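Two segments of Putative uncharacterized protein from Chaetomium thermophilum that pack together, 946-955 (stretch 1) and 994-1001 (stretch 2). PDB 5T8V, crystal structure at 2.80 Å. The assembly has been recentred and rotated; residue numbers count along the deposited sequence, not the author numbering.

Stretch 1, residues 946-955: VISSLKGIQK
Stretch 2, residues 994-1001: EMFKEHFP

Stretch 1 is helical throughout, with i to i+4 backbone hydrogen bonds such as Leu950 N to Val946 O at 2.9 Å. Glu994 to Glu998 have helical phi/psi values without the regular bonds; the rest of stretch 2 is loop or turn, with His999 at -103/-27 and Phe1000 at -114/87. The stretches run in roughly the same direction. Their nearest CA atoms, of Ile947 and Phe996, lie 7.0 Å apart. Together they bury 426 Å².

Ile947 covers the most surface. Its CA-to-CB bond points toward stretch 2, and its rotamer is m, t. The branched, apolar side chain suits ring faces and meets three rings. Ile947 CD1 lies over a face of Phe996, 4.2 Å from the ring centroid, and 4.0 Å from Met995 CE. Ile947 CG2 lies over a face of His999, 4.1 Å from that centroid, and 3.9 Å from Phe1000 CE2. A weak hydrogen bond from His999 ND1 to Met995 O, 3.2 Å, links the imidazole to the Met995 backbone within stretch 2.

Phe1000 is the second centre. Its CA-to-CB bond points sideways, but chi1 of -53° and chi2 of -90° bring the ring to the helix. Leu950 CB is 3.7 Å from Phe1000 CZ, and Gln954 NE2 is 3.2 Å from Phe1000 CE1. These neighbours and Ile947 recur at steps of three and four residues.

Phe996 (chi1 -77°, chi2 82°) is also buried. Phe996 CE2 is 3.4 Å from Ile947 CG1 and 3.7 Å from Val946 CG1. Apolar Val946 and Leu950 lie at the ring edge.

Lys951 (m, m, t, t) starts sideways; its methylenes can cover the Phe1000 face while its charged end reaches a carbonyl. Lys951 NZ donates a hydrogen bond to His999 O at 2.6 Å. Lys951 NZ also makes a cation-pi contact, 4.5 Å from the Phe1000 centroid, and Lys951 CE packs 4.2 Å from it.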

ATOM      1  N   VAL A 946     -67.819   5.587   6.290  1.00 42.08           N
ATOM      2  CA  VAL A 946     -67.846   4.133   6.434  1.00 41.62           C
ATOM      3  C   VAL A 946     -69.226   3.591   6.080  1.00 42.73           C
ATOM      4  O   VAL A 946     -69.358   2.613   5.333  1.00 42.33           O
ATOM      5  CB  VAL A 946     -67.433   3.732   7.863  1.00 41.73           C
ATOM      6  CG1 VAL A 946     -67.453   2.215   8.032  1.00 41.53           C
ATOM      7  CG2 VAL A 946     -66.052   4.288   8.200  1.00 40.82           C
ATOM      8  N   ILE A 947     -70.275   4.222   6.611  1.00 44.33           N
ATOM      9  CA  ILE A 947     -71.635   3.730   6.399  1.00 45.72           C
ATOM     10  C   ILE A 947     -71.997   3.798   4.922  1.00 45.71           C
ATOM     11  O   ILE A 947     -72.562   2.853   4.360  1.00 45.92           O
ATOM     12  CB  ILE A 947     -72.631   4.522   7.264  1.00 47.77           C
ATOM     13  CG1 ILE A 947     -72.383   4.230   8.749  1.00 48.14           C
ATOM     14  CG2 ILE A 947     -74.075   4.166   6.897  1.00 49.54           C
ATOM     15  CD1 ILE A 947     -73.124   5.154   9.698  1.00 50.22           C
ATOM     16  N   SER A 948     -71.686   4.920   4.269  1.00 45.86           N
ATOM     17  CA  SER A 948     -71.981   5.040   2.846  1.00 46.13           C
ATOM     18  C   SER A 948     -71.239   3.976   2.047  1.00 44.64           C
ATOM     19  O   SER A 948     -71.801   3.380   1.121  1.00 45.08           O
ATOM     20  CB  SER A 948     -71.621   6.440   2.347  1.00 46.48           C
ATOM     21  OG  SER A 948     -70.253   6.734   2.573  1.00 45.18           O
ATOM     22  N   SER A 949     -69.978   3.714   2.398  1.00 48.56           N
ATOM     23  CA  SER A 949     -69.216   2.691   1.688  1.00 48.60           C
ATOM     24  C   SER A 949     -69.849   1.314   1.860  1.00 50.60           C
ATOM     25  O   SER A 949     -70.018   0.569   0.888  1.00 51.99           O
ATOM     26  CB  SER A 949     -67.769   2.689   2.179  1.00 46.85           C
ATOM     27  OG  SER A 949     -67.139   3.927   1.901  1.00 46.16           O
ATOM     28  N   LEU A 950     -70.211   0.959   3.095  1.00 61.07           N
ATOM     29  CA  LEU A 950     -70.828  -0.341   3.345  1.00 63.62           C
ATOM     30  C   LEU A 950     -72.151  -0.473   2.597  1.00 65.33           C
ATOM     31  O   LEU A 950     -72.400  -1.478   1.914  1.00 66.67           O
ATOM     32  CB  LEU A 950     -71.030  -0.534   4.848  1.00 63.82           C
ATOM     33  CG  LEU A 950     -69.741  -0.634   5.668  1.00 63.55           C
ATOM     34  CD1 LEU A 950     -70.020  -0.443   7.151  1.00 64.46           C
ATOM     35  CD2 LEU A 950     -69.060  -1.971   5.423  1.00 64.14           C
ATOM     36  N   LYS A 951     -73.020   0.532   2.727  1.00 52.09           N
ATOM     37  CA  LYS A 951     -74.250   0.565   1.943  1.00 53.26           C
ATOM     38  C   LYS A 951     -73.950   0.291   0.478  1.00 51.89           C
ATOM     39  O   LYS A 951     -74.599  -0.546  -0.157  1.00 52.13           O
ATOM     40  CB  LYS A 951     -74.946   1.919   2.106  1.00 54.94           C
ATOM     41  CG  LYS A 951     -75.552   2.163   3.486  1.00 56.33           C
ATOM     42  CD  LYS A 951     -76.848   1.390   3.673  1.00 58.46           C
ATOM     43  CE  LYS A 951     -77.291   1.384   5.129  1.00 59.52           C
ATOM     44  NZ  LYS A 951     -78.375   0.393   5.384  1.00 61.35           N
ATOM     45  N   GLY A 952     -72.947   0.978  -0.072  1.00 51.71           N
ATOM     46  CA  GLY A 952     -72.550   0.710  -1.443  1.00 51.66           C
ATOM     47  C   GLY A 952     -72.189  -0.746  -1.672  1.00 51.08           C
ATOM     48  O   GLY A 952     -72.507  -1.316  -2.719  1.00 51.96           O
ATOM     49  N   ILE A 953     -71.527  -1.369  -0.695  1.00 52.33           N
ATOM     50  CA  ILE A 953     -71.124  -2.768  -0.838  1.00 52.44           C
ATOM     51  C   ILE A 953     -72.353  -3.661  -0.968  1.00 55.09           C
ATOM     52  O   ILE A 953     -72.502  -4.414  -1.941  1.00 56.32           O
ATOM     53  CB  ILE A 953     -70.235  -3.197   0.343  1.00 50.85           C
ATOM     54  CG1 ILE A 953     -68.890  -2.469   0.273  1.00 49.51           C
ATOM     55  CG2 ILE A 953     -70.020  -4.712   0.343  1.00 50.77           C
ATOM     56  CD1 ILE A 953     -67.992  -2.688   1.478  1.00 48.85           C
ATOM     57  N   GLN A 954     -73.252  -3.602   0.016  1.00 61.09           N
ATOM     58  CA  GLN A 954     -74.428  -4.466  -0.058  1.00 62.73           C
ATOM     59  C   GLN A 954     -75.326  -4.114  -1.241  1.00 63.19           C
ATOM     60  O   GLN A 954     -76.057  -4.986  -1.728  1.00 63.30           O
ATOM     61  CB  GLN A 954     -75.217  -4.441   1.256  1.00 63.16           C
ATOM     62  CG  GLN A 954     -75.448  -3.083   1.903  1.00 63.10           C
ATOM     63  CD  GLN A 954     -75.895  -3.219   3.349  1.00 64.33           C
ATOM     64  OE1 GLN A 954     -75.923  -4.317   3.902  1.00 64.54           O
ATOM     65  NE2 GLN A 954     -76.238  -2.099   3.967  1.00 64.45           N
ATOM     66  N   LYS A 955     -75.267  -2.874  -1.733  1.00 64.61           N
ATOM     67  CA  LYS A 955     -75.892  -2.567  -3.016  1.00 67.81           C
ATOM     68  C   LYS A 955     -75.206  -3.327  -4.144  1.00 68.89           C
ATOM     69  O   LYS A 955     -75.860  -3.766  -5.096  1.00 69.51           O
ATOM     70  CB  LYS A 955     -75.849  -1.060  -3.291  1.00 68.56           C
ATOM     71  CG  LYS A 955     -76.737  -0.191  -2.394  1.00 69.86           C
ATOM     72  CD  LYS A 955     -78.173  -0.683  -2.331  1.00 72.55           C
ATOM     73  CE  LYS A 955     -78.411  -1.525  -1.079  1.00 73.51           C
ATOM     74  NZ  LYS A 955     -79.759  -2.155  -1.070  1.00 76.57           N
ATOM     75  N   GLU A 994     -73.770   3.218  18.144  1.00114.75           N
ATOM     76  CA  GLU A 994     -75.155   3.584  17.888  1.00115.30           C
ATOM     77  C   GLU A 994     -75.346   4.302  16.560  1.00111.22           C
ATOM     78  O   GLU A 994     -76.405   4.162  15.940  1.00112.39           O
ATOM     79  CB  GLU A 994     -75.683   4.474  19.019  1.00118.83           C
ATOM     80  CG  GLU A 994     -77.137   4.213  19.386  1.00122.73           C
ATOM     81  CD  GLU A 994     -77.354   2.823  19.954  1.00125.69           C
ATOM     82  OE1 GLU A 994     -76.387   2.241  20.491  1.00126.15           O
ATOM     83  OE2 GLU A 994     -78.488   2.309  19.858  1.00127.47           O
ATOM     84  N   MET A 995     -74.345   5.062  16.106  1.00100.10           N
ATOM     85  CA  MET A 995     -74.437   5.721  14.809  1.00 97.51           C
ATOM     86  C   MET A 995     -74.607   4.724  13.672  1.00 92.81           C
ATOM     87  O   MET A 995     -75.139   5.087  12.617  1.00 91.96           O
ATOM     88  CB  MET A 995     -73.187   6.576  14.571  1.00 97.71           C
ATOM     89  CG  MET A 995     -73.098   7.213  13.185  1.00 97.34           C
ATOM     90  SD  MET A 995     -74.470   8.328  12.816  1.00 99.85           S
ATOM     91  CE  MET A 995     -74.097   8.773  11.120  1.00 97.32           C
ATOM     92  N   PHE A 996     -74.171   3.478  13.861  1.00 65.22           N
ATOM     93  CA  PHE A 996     -74.251   2.474  12.809  1.00 59.84           C
ATOM     94  C   PHE A 996     -75.544   1.671  12.850  1.00 61.31           C
ATOM     95  O   PHE A 996     -75.997   1.193  11.804  1.00 60.18           O
ATOM     96  CB  PHE A 996     -73.056   1.519  12.905  1.00 57.81           C
ATOM     97  CG  PHE A 996     -71.774   2.102  12.379  1.00 55.70           C
ATOM     98  CD1 PHE A 996     -70.999   2.935  13.170  1.00 56.44           C
ATOM     99  CD2 PHE A 996     -71.344   1.817  11.094  1.00 53.23           C
ATOM    100  CE1 PHE A 996     -69.821   3.471  12.687  1.00 54.72           C
ATOM    101  CE2 PHE A 996     -70.167   2.350  10.606  1.00 51.53           C
ATOM    102  CZ  PHE A 996     -69.405   3.179  11.405  1.00 52.26           C
ATOM    103  N   LYS A 997     -76.156   1.511  14.025  1.00 87.84           N
ATOM    104  CA  LYS A 997     -77.385   0.728  14.098  1.00 89.63           C
ATOM    105  C   LYS A 997     -78.548   1.445  13.424  1.00 90.45           C
ATOM    106  O   LYS A 997     -79.499   0.794  12.976  1.00 90.78           O
ATOM    107  CB  LYS A 997     -77.736   0.414  15.552  1.00 92.83           C
ATOM    108  CG  LYS A 997     -78.771  -0.696  15.688  1.00 94.58           C
ATOM    109  CD  LYS A 997     -79.375  -0.762  17.080  1.00 97.79           C
ATOM    110  CE  LYS A 997     -80.445  -1.842  17.153  1.00 98.83           C
ATOM    111  NZ  LYS A 997     -81.114  -1.895  18.479  1.00102.44           N
ATOM    112  N   GLU A 998     -78.494   2.777  13.341  1.00 87.97           N
ATOM    113  CA  GLU A 998     -79.585   3.520  12.715  1.00 88.41           C
ATOM    114  C   GLU A 998     -79.714   3.185  11.235  1.00 85.06           C
ATOM    115  O   GLU A 998     -80.811   3.279  10.673  1.00 85.92           O
ATOM    116  CB  GLU A 998     -79.372   5.024  12.899  1.00 89.90           C
ATOM    117  CG  GLU A 998     -79.147   5.461  14.342  1.00 93.46           C
ATOM    118  CD  GLU A 998     -80.225   4.960  15.286  1.00 97.76           C
ATOM    119  OE1 GLU A 998     -80.080   3.838  15.816  1.00 98.94           O
ATOM    120  OE2 GLU A 998     -81.221   5.685  15.491  1.00 99.92           O
ATOM    121  N   HIS A 999     -78.614   2.794  10.590  1.00 77.01           N
ATOM    122  CA  HIS A 999     -78.618   2.471   9.168  1.00 75.70           C
ATOM    123  C   HIS A 999     -78.600   0.976   8.895  1.00 74.95           C
ATOM    124  O   HIS A 999     -79.075   0.545   7.839  1.00 73.85           O
ATOM    125  CB  HIS A 999     -77.413   3.118   8.477  1.00 72.78           C
ATOM    126  CG  HIS A 999     -77.301   4.592   8.714  1.00 73.67           C
ATOM    127  ND1 HIS A 999     -76.913   5.122   9.926  1.00 75.09           N
ATOM    128  CD2 HIS A 999     -77.529   5.647   7.898  1.00 73.91           C
ATOM    129  CE1 HIS A 999     -76.905   6.441   9.844  1.00 75.82           C
ATOM    130  NE2 HIS A 999     -77.275   6.785   8.623  1.00 75.09           N
ATOM    131  N   PHE A1000     -78.058   0.177   9.815  1.00 60.20           N
ATOM    132  CA  PHE A1000     -78.063  -1.280   9.718  1.00 59.67           C
ATOM    133  C   PHE A1000     -78.926  -1.818  10.853  1.00 62.48           C
ATOM    134  O   PHE A1000     -78.406  -2.145  11.930  1.00 63.09           O
ATOM    135  CB  PHE A1000     -76.641  -1.838   9.794  1.00 57.42           C
ATOM    136  CG  PHE A1000     -75.693  -1.209   8.811  1.00 54.97           C
ATOM    137  CD1 PHE A1000     -75.533  -1.743   7.545  1.00 53.23           C
ATOM    138  CD2 PHE A1000     -74.972  -0.078   9.153  1.00 54.68           C
ATOM    139  CE1 PHE A1000     -74.665  -1.162   6.639  1.00 51.26           C
ATOM    140  CE2 PHE A1000     -74.104   0.508   8.252  1.00 52.68           C
ATOM    141  CZ  PHE A1000     -73.949  -0.035   6.994  1.00 50.97           C
ATOM    142  N   PRO A1001     -80.246  -1.930  10.664  1.00 88.85           N
ATOM    143  CA  PRO A1001     -81.124  -2.226  11.813  1.00 93.43           C
ATOM    144  C   PRO A1001     -80.772  -3.512  12.541  1.00 95.28           C
ATOM    145  O   PRO A1001     -80.794  -3.543  13.777  1.00 97.29           O
ATOM    146  CB  PRO A1001     -82.520  -2.294  11.173  1.00 95.09           C
ATOM    147  CG  PRO A1001     -82.397  -1.543   9.884  1.00 92.85           C
ATOM    148  CD  PRO A1001     -81.004  -1.783   9.411  1.00 90.09           C
TER